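Local coordinates for protein porin (Pseudomonas aeruginosa, PDB 3T24) that forms an outer-membrane beta-barrel channel of the OprD family that probably lets small carboxylate-containing solutes pass into the bacterium, at residues G116-K121 with G155-V160; P123-N128 with D190-A195. One frame throughout, in Å; residues are numbered along the deposited sequence.

Overall arrangement
Interactions 1 and 2 lie about 7 Å apart, centre to centre, and join successive parts of one loop, 116-121 and 123-128, to neighbouring antiparallel strands of the barrel wall, 150-161 and 192-200. On the strand side they are coupled by a salt bridge, Arg156 NE to Asp193 OD1 at 2.6 Å, and by a probable backbone hydrogen bond from Gly155 N to Phe194 O at 2.9 Å. On the loop side, Lys121 CD packs on Met126 CE at 3.5 Å. One detergent molecule, C8E, touches both strand segments, while the loop packs against leucine and phenylalanine side chains of the same two strands.

Interaction 1: residues G116-K121 with G155-V160. With C8E ((hydroxyethyloxy)tri(ethyloxy)octane), chain J.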
# COMPACT_ATOMS: atom_id res chain seq x y z
N GLY A 116 5.19 11.04 -16.37
CA GLY A 116 4.94 12.12 -15.42
C GLY A 116 4.58 11.59 -14.04
O GLY A 116 5.32 10.82 -13.45
N THR A 117 3.43 11.99 -13.54
CA THR A 117 3.00 11.59 -12.21
C THR A 117 2.37 10.19 -12.26
O THR A 117 1.36 10.00 -12.92
CB THR A 117 2.02 12.64 -11.62
OG1 THR A 117 2.72 13.88 -11.45
CG2 THR A 117 1.47 12.18 -10.28
N LEU A 118 3.01 9.23 -11.61
CA LEU A 118 2.57 7.83 -11.64
C LEU A 118 2.21 7.32 -10.25
O LEU A 118 2.75 7.77 -9.24
CB LEU A 118 3.68 6.93 -12.21
CG LEU A 118 4.24 7.40 -13.55
CD1 LEU A 118 5.46 6.61 -13.91
CD2 LEU A 118 3.18 7.31 -14.64
N THR A 119 1.29 6.36 -10.20
CA THR A 119 0.97 5.71 -8.93
C THR A 119 0.82 4.20 -9.19
O THR A 119 -0.27 3.64 -9.21
CB THR A 119 -0.27 6.36 -8.26
OG1 THR A 119 -0.33 5.99 -6.89
CG2 THR A 119 -1.54 5.93 -8.93
N PRO A 120 1.95 3.54 -9.45
CA PRO A 120 1.96 2.12 -9.82
C PRO A 120 1.43 1.25 -8.68
O PRO A 120 1.47 1.68 -7.53
CB PRO A 120 3.44 1.83 -10.11
CG PRO A 120 4.19 2.92 -9.43
CD PRO A 120 3.31 4.11 -9.36
N LYS A 121 0.86 0.09 -9.00
CA LYS A 121 0.39 -0.85 -7.97
C LYS A 121 0.97 -2.22 -8.28
O LYS A 121 0.40 -2.98 -9.05
CB LYS A 121 -1.13 -0.95 -7.94
CG LYS A 121 -1.78 -0.26 -6.78
CD LYS A 121 -2.49 -1.24 -5.86
CE LYS A 121 -3.58 -2.00 -6.59
NZ LYS A 121 -4.44 -2.76 -5.64
N GLY A 155 9.02 -0.03 -16.14
CA GLY A 155 9.14 1.39 -15.96
C GLY A 155 10.32 1.86 -15.13
O GLY A 155 11.14 1.08 -14.64
N ARG A 156 10.39 3.18 -14.99
CA ARG A 156 11.41 3.84 -14.21
C ARG A 156 10.83 5.03 -13.46
O ARG A 156 10.32 5.98 -14.07
CB ARG A 156 12.56 4.31 -15.09
CG ARG A 156 13.52 5.21 -14.33
CD ARG A 156 14.81 5.42 -15.05
NE ARG A 156 15.41 4.15 -15.44
CZ ARG A 156 16.47 4.04 -16.23
NH1 ARG A 156 17.04 5.13 -16.72
NH2 ARG A 156 16.96 2.84 -16.55
N LEU A 157 10.95 4.98 -12.14
CA LEU A 157 10.57 6.10 -11.28
C LEU A 157 11.83 6.86 -10.87
O LEU A 157 12.85 6.26 -10.49
CB LEU A 157 9.87 5.56 -10.03
CG LEU A 157 8.77 4.55 -10.37
CD1 LEU A 157 8.26 3.92 -9.11
CD2 LEU A 157 7.60 5.17 -11.20
N LYS A 158 11.76 8.18 -10.94
CA LYS A 158 12.93 9.02 -10.70
C LYS A 158 12.85 9.79 -9.39
O LYS A 158 13.87 10.20 -8.85
CB LYS A 158 13.12 10.01 -11.86
CG LYS A 158 13.40 9.35 -13.18
CD LYS A 158 13.39 10.38 -14.32
CE LYS A 158 13.75 9.73 -15.66
NZ LYS A 158 13.51 10.63 -16.83
N LYS A 159 11.64 9.98 -8.90
CA LYS A 159 11.36 10.92 -7.82
C LYS A 159 10.11 10.48 -7.11
O LYS A 159 9.22 9.85 -7.71
CB LYS A 159 11.09 12.31 -8.41
CG LYS A 159 12.29 13.03 -8.95
CD LYS A 159 13.00 13.67 -7.80
CE LYS A 159 14.48 13.45 -7.87
NZ LYS A 159 15.07 14.30 -8.91
N VAL A 160 10.03 10.81 -5.83
CA VAL A 160 8.88 10.48 -5.04
C VAL A 160 8.37 11.74 -4.39
O VAL A 160 9.14 12.66 -4.06
CB VAL A 160 9.21 9.41 -3.97
CG1 VAL A 160 10.34 9.89 -3.08
CG2 VAL A 160 7.97 9.06 -3.16
C1 C8E J . 13.85 1.18 -17.92
C2 C8E J . 13.12 0.00 -17.28
C3 C8E J . 14.10 -1.11 -16.94
C4 C8E J . 13.43 -2.45 -16.64
C5 C8E J . 14.45 -3.50 -16.17
C6 C8E J . 14.62 -4.69 -17.13
C7 C8E J . 15.12 -5.97 -16.44
C8 C8E J . 16.61 -6.30 -16.64
O9 C8E J . 17.16 -6.93 -15.48
C10 C8E J . 17.09 -8.36 -15.46
C11 C8E J . 15.96 -8.83 -14.54
O12 C8E J . 14.71 -8.55 -15.16
C13 C8E J . 13.60 -9.30 -14.69
C14 C8E J . 12.74 -9.82 -15.85
O15 C8E J . 11.47 -9.19 -15.95
C16 C8E J . 10.37 -10.06 -15.78
C17 C8E J . 9.52 -10.16 -17.05
O18 C8E J . 8.40 -11.01 -16.85
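Leu157 meets the loop with both of its methyls, CD2 nearest Leu118 and CD1 nearest Pro120. CD2 lies 3.7 Å from Leu118 CD1, where the two leucine side chains slant across one another and meet most closely at their methyl ends; CD1 sits 4.2 Å from Pro120 CG, at the outer corner of the proline ring. Leu118 and Pro120 start out toward the strand. The CB of Leu157 does not itself point at the loop, but with CG beside the backbone N and anti to the carbonyl carbon (chi1 -49°) its methyls swing across to both partners, although the alpha carbons of Leu118 and Leu157 stay 8.2 Å apart. Phe137, Phe192 and Phe194 also pack on Leu157. The CB of Arg156 points away from the loop; at the far end of the chain NH2 lies 3.8 Å from C8E C1, the end of the detergent's octyl chain, and C8E C2 lies 3.5 Å from Gly155 O. With no hydrogen bond between these two segments, their contact is apolar and non-directional; backbone hydrogen bonds of 116-121, such as Leu118 with Phe137, are made with other strands.

Interaction 2: residues P123-N128 with D190-A195; sequences PVIMPN and DKFDFA. With C8E ((hydroxyethyloxy)tri(ethyloxy)octane), chain J.
The loop between strands 111-115 and 136-138, probably the inward-folded constriction loop of this porin family, rests here on the start of strand 192-200 in the barrel wall. Phe192 is the main wall residue. Its CG is anti to the backbone N (chi1 177°), which carries the ring toward the loop, where its far end meets two consecutive residues. CE1 lies 4.0 Å from Ile125 CB, and the isoleucine CG2 is equally near that ring carbon. CZ reaches the backbone of the preceding residue, 3.4 Å from Val124 O, and lies 4.4 Å from Val124 CB. Ile125 CB and Val124 O both approach the ring obliquely. Phe194, two residues on, takes the other part of the valine: Val124 CG2 packs on Phe194 CB at 4.3 Å, near the root of the aromatic side chain. Tyr218 and Leu214 also pack on Phe192, while His210, Gln220 and Tyr222 border Val124, so neighbouring strands extend the seat of the loop. Asn128, farther along the loop, is tied by its side-chain amide to Arg163, Asp292 and Ser130. Between the two phenylalanines, the Asp193 side chain, paired with Arg156, meets the detergent, its CB 3.9 Å from C8E C3. The detergent also passes 3.6 Å from Phe194 O at its C4 and 4.0 Å from Ala195 CB at its ether O15. The side chains of Phe192 and Phe194 face the loop, those of Asp193 and Ala195 the detergent, the alternation expected of a barrel strand. All four touching residues are buried and no hydrogen bond joins the two segments, which implies that the contact between them rests on apolar packing, with Val124 O set close to the aromatic CZ carbon.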
# COMPACT_ATOMS: atom_id res chain seq x y z
N PRO A 123 3.74 -5.70 -6.86
CA PRO A 123 4.34 -6.33 -5.68
C PRO A 123 5.64 -5.68 -5.27
O PRO A 123 5.97 -5.71 -4.08
CB PRO A 123 4.59 -7.77 -6.15
CG PRO A 123 3.44 -8.01 -7.13
CD PRO A 123 3.30 -6.69 -7.86
N VAL A 124 6.35 -5.06 -6.20
CA VAL A 124 7.60 -4.40 -5.84
C VAL A 124 7.49 -2.91 -5.58
O VAL A 124 8.50 -2.26 -5.32
CB VAL A 124 8.68 -4.64 -6.89
CG1 VAL A 124 9.09 -6.10 -6.84
CG2 VAL A 124 8.16 -4.26 -8.26
N ILE A 125 6.27 -2.37 -5.64
CA ILE A 125 6.03 -0.96 -5.29
C ILE A 125 4.54 -0.70 -5.03
O ILE A 125 3.71 -0.64 -5.96
CB ILE A 125 6.61 0.03 -6.36
CG1 ILE A 125 6.21 1.47 -6.07
CG2 ILE A 125 6.11 -0.31 -7.75
CD1 ILE A 125 6.39 1.87 -4.57
N MET A 126 4.20 -0.57 -3.75
CA MET A 126 2.84 -0.22 -3.35
C MET A 126 2.85 1.13 -2.66
O MET A 126 3.19 1.24 -1.49
CB MET A 126 2.21 -1.27 -2.43
CG MET A 126 2.04 -2.62 -3.09
SD MET A 126 0.62 -2.69 -4.20
CE MET A 126 -0.69 -2.35 -3.03
N PRO A 127 2.50 2.17 -3.42
CA PRO A 127 2.54 3.56 -2.95
C PRO A 127 1.62 3.73 -1.76
O PRO A 127 0.54 3.16 -1.74
CB PRO A 127 2.02 4.34 -4.16
CG PRO A 127 2.30 3.44 -5.34
CD PRO A 127 2.06 2.06 -4.82
N ASN A 128 2.06 4.48 -0.75
CA ASN A 128 1.19 4.73 0.38
C ASN A 128 -0.01 5.64 0.07
O ASN A 128 0.13 6.65 -0.63
CB ASN A 128 1.95 5.34 1.55
CG ASN A 128 1.05 5.54 2.74
OD1 ASN A 128 0.50 6.62 2.93
ND2 ASN A 128 0.86 4.49 3.51
N ASP A 190 17.95 8.22 -7.61
CA ASP A 190 16.99 8.75 -8.59
C ASP A 190 16.65 7.75 -9.70
O ASP A 190 16.27 8.14 -10.80
CB ASP A 190 17.47 10.08 -9.19
CG ASP A 190 18.71 9.93 -10.03
OD1 ASP A 190 19.26 8.80 -10.04
OD2 ASP A 190 19.14 10.93 -10.66
N LYS A 191 16.74 6.47 -9.39
CA LYS A 191 16.40 5.42 -10.33
C LYS A 191 15.82 4.21 -9.61
O LYS A 191 16.52 3.53 -8.84
CB LYS A 191 17.63 5.03 -11.13
CG LYS A 191 17.36 4.29 -12.41
CD LYS A 191 18.65 4.14 -13.22
N PHE A 192 14.53 3.98 -9.82
CA PHE A 192 13.91 2.72 -9.43
C PHE A 192 13.36 2.08 -10.69
O PHE A 192 12.38 2.57 -11.25
CB PHE A 192 12.76 2.90 -8.44
CG PHE A 192 12.05 1.60 -8.09
CD1 PHE A 192 10.76 1.33 -8.57
CD2 PHE A 192 12.68 0.64 -7.29
CE1 PHE A 192 10.10 0.12 -8.24
CE2 PHE A 192 12.04 -0.58 -6.95
CZ PHE A 192 10.75 -0.84 -7.43
N ASP A 193 14.00 1.01 -11.13
CA ASP A 193 13.56 0.33 -12.35
C ASP A 193 12.73 -0.87 -11.99
O ASP A 193 13.04 -1.60 -11.03
CB ASP A 193 14.75 -0.11 -13.18
CG ASP A 193 15.51 1.05 -13.78
OD1 ASP A 193 14.96 2.17 -13.78
OD2 ASP A 193 16.64 0.83 -14.25
N PHE A 194 11.68 -1.11 -12.77
CA PHE A 194 10.85 -2.27 -12.53
C PHE A 194 10.38 -2.90 -13.83
O PHE A 194 10.30 -2.24 -14.87
CB PHE A 194 9.69 -1.96 -11.57
CG PHE A 194 8.73 -0.92 -12.07
CD1 PHE A 194 7.62 -1.30 -12.81
CD2 PHE A 194 8.94 0.43 -11.81
CE1 PHE A 194 6.73 -0.35 -13.28
CE2 PHE A 194 8.05 1.40 -12.27
CZ PHE A 194 6.93 1.01 -13.01
N ALA A 195 10.12 -4.21 -13.77
CA ALA A 195 9.58 -4.97 -14.90
C ALA A 195 8.96 -6.21 -14.32
O ALA A 195 9.37 -6.69 -13.27
CB ALA A 195 10.65 -5.31 -15.91
C1 C8E J . 13.85 1.18 -17.92
C2 C8E J . 13.12 0.00 -17.28
C3 C8E J . 14.10 -1.11 -16.94
C4 C8E J . 13.43 -2.45 -16.64
C5 C8E J . 14.45 -3.50 -16.17
C6 C8E J . 14.62 -4.69 -17.13
C7 C8E J . 15.12 -5.97 -16.44
C8 C8E J . 16.61 -6.30 -16.64
O9 C8E J . 17.16 -6.93 -15.48
C10 C8E J . 17.09 -8.36 -15.46
C11 C8E J . 15.96 -8.83 -14.54
O12 C8E J . 14.71 -8.55 -15.16
C13 C8E J . 13.60 -9.30 -14.69
C14 C8E J . 12.74 -9.82 -15.85
O15 C8E J . 11.47 -9.19 -15.95
C16 C8E J . 10.37 -10.06 -15.78
C17 C8E J . 9.52 -10.16 -17.05
O18 C8E J . 8.40 -11.01 -16.85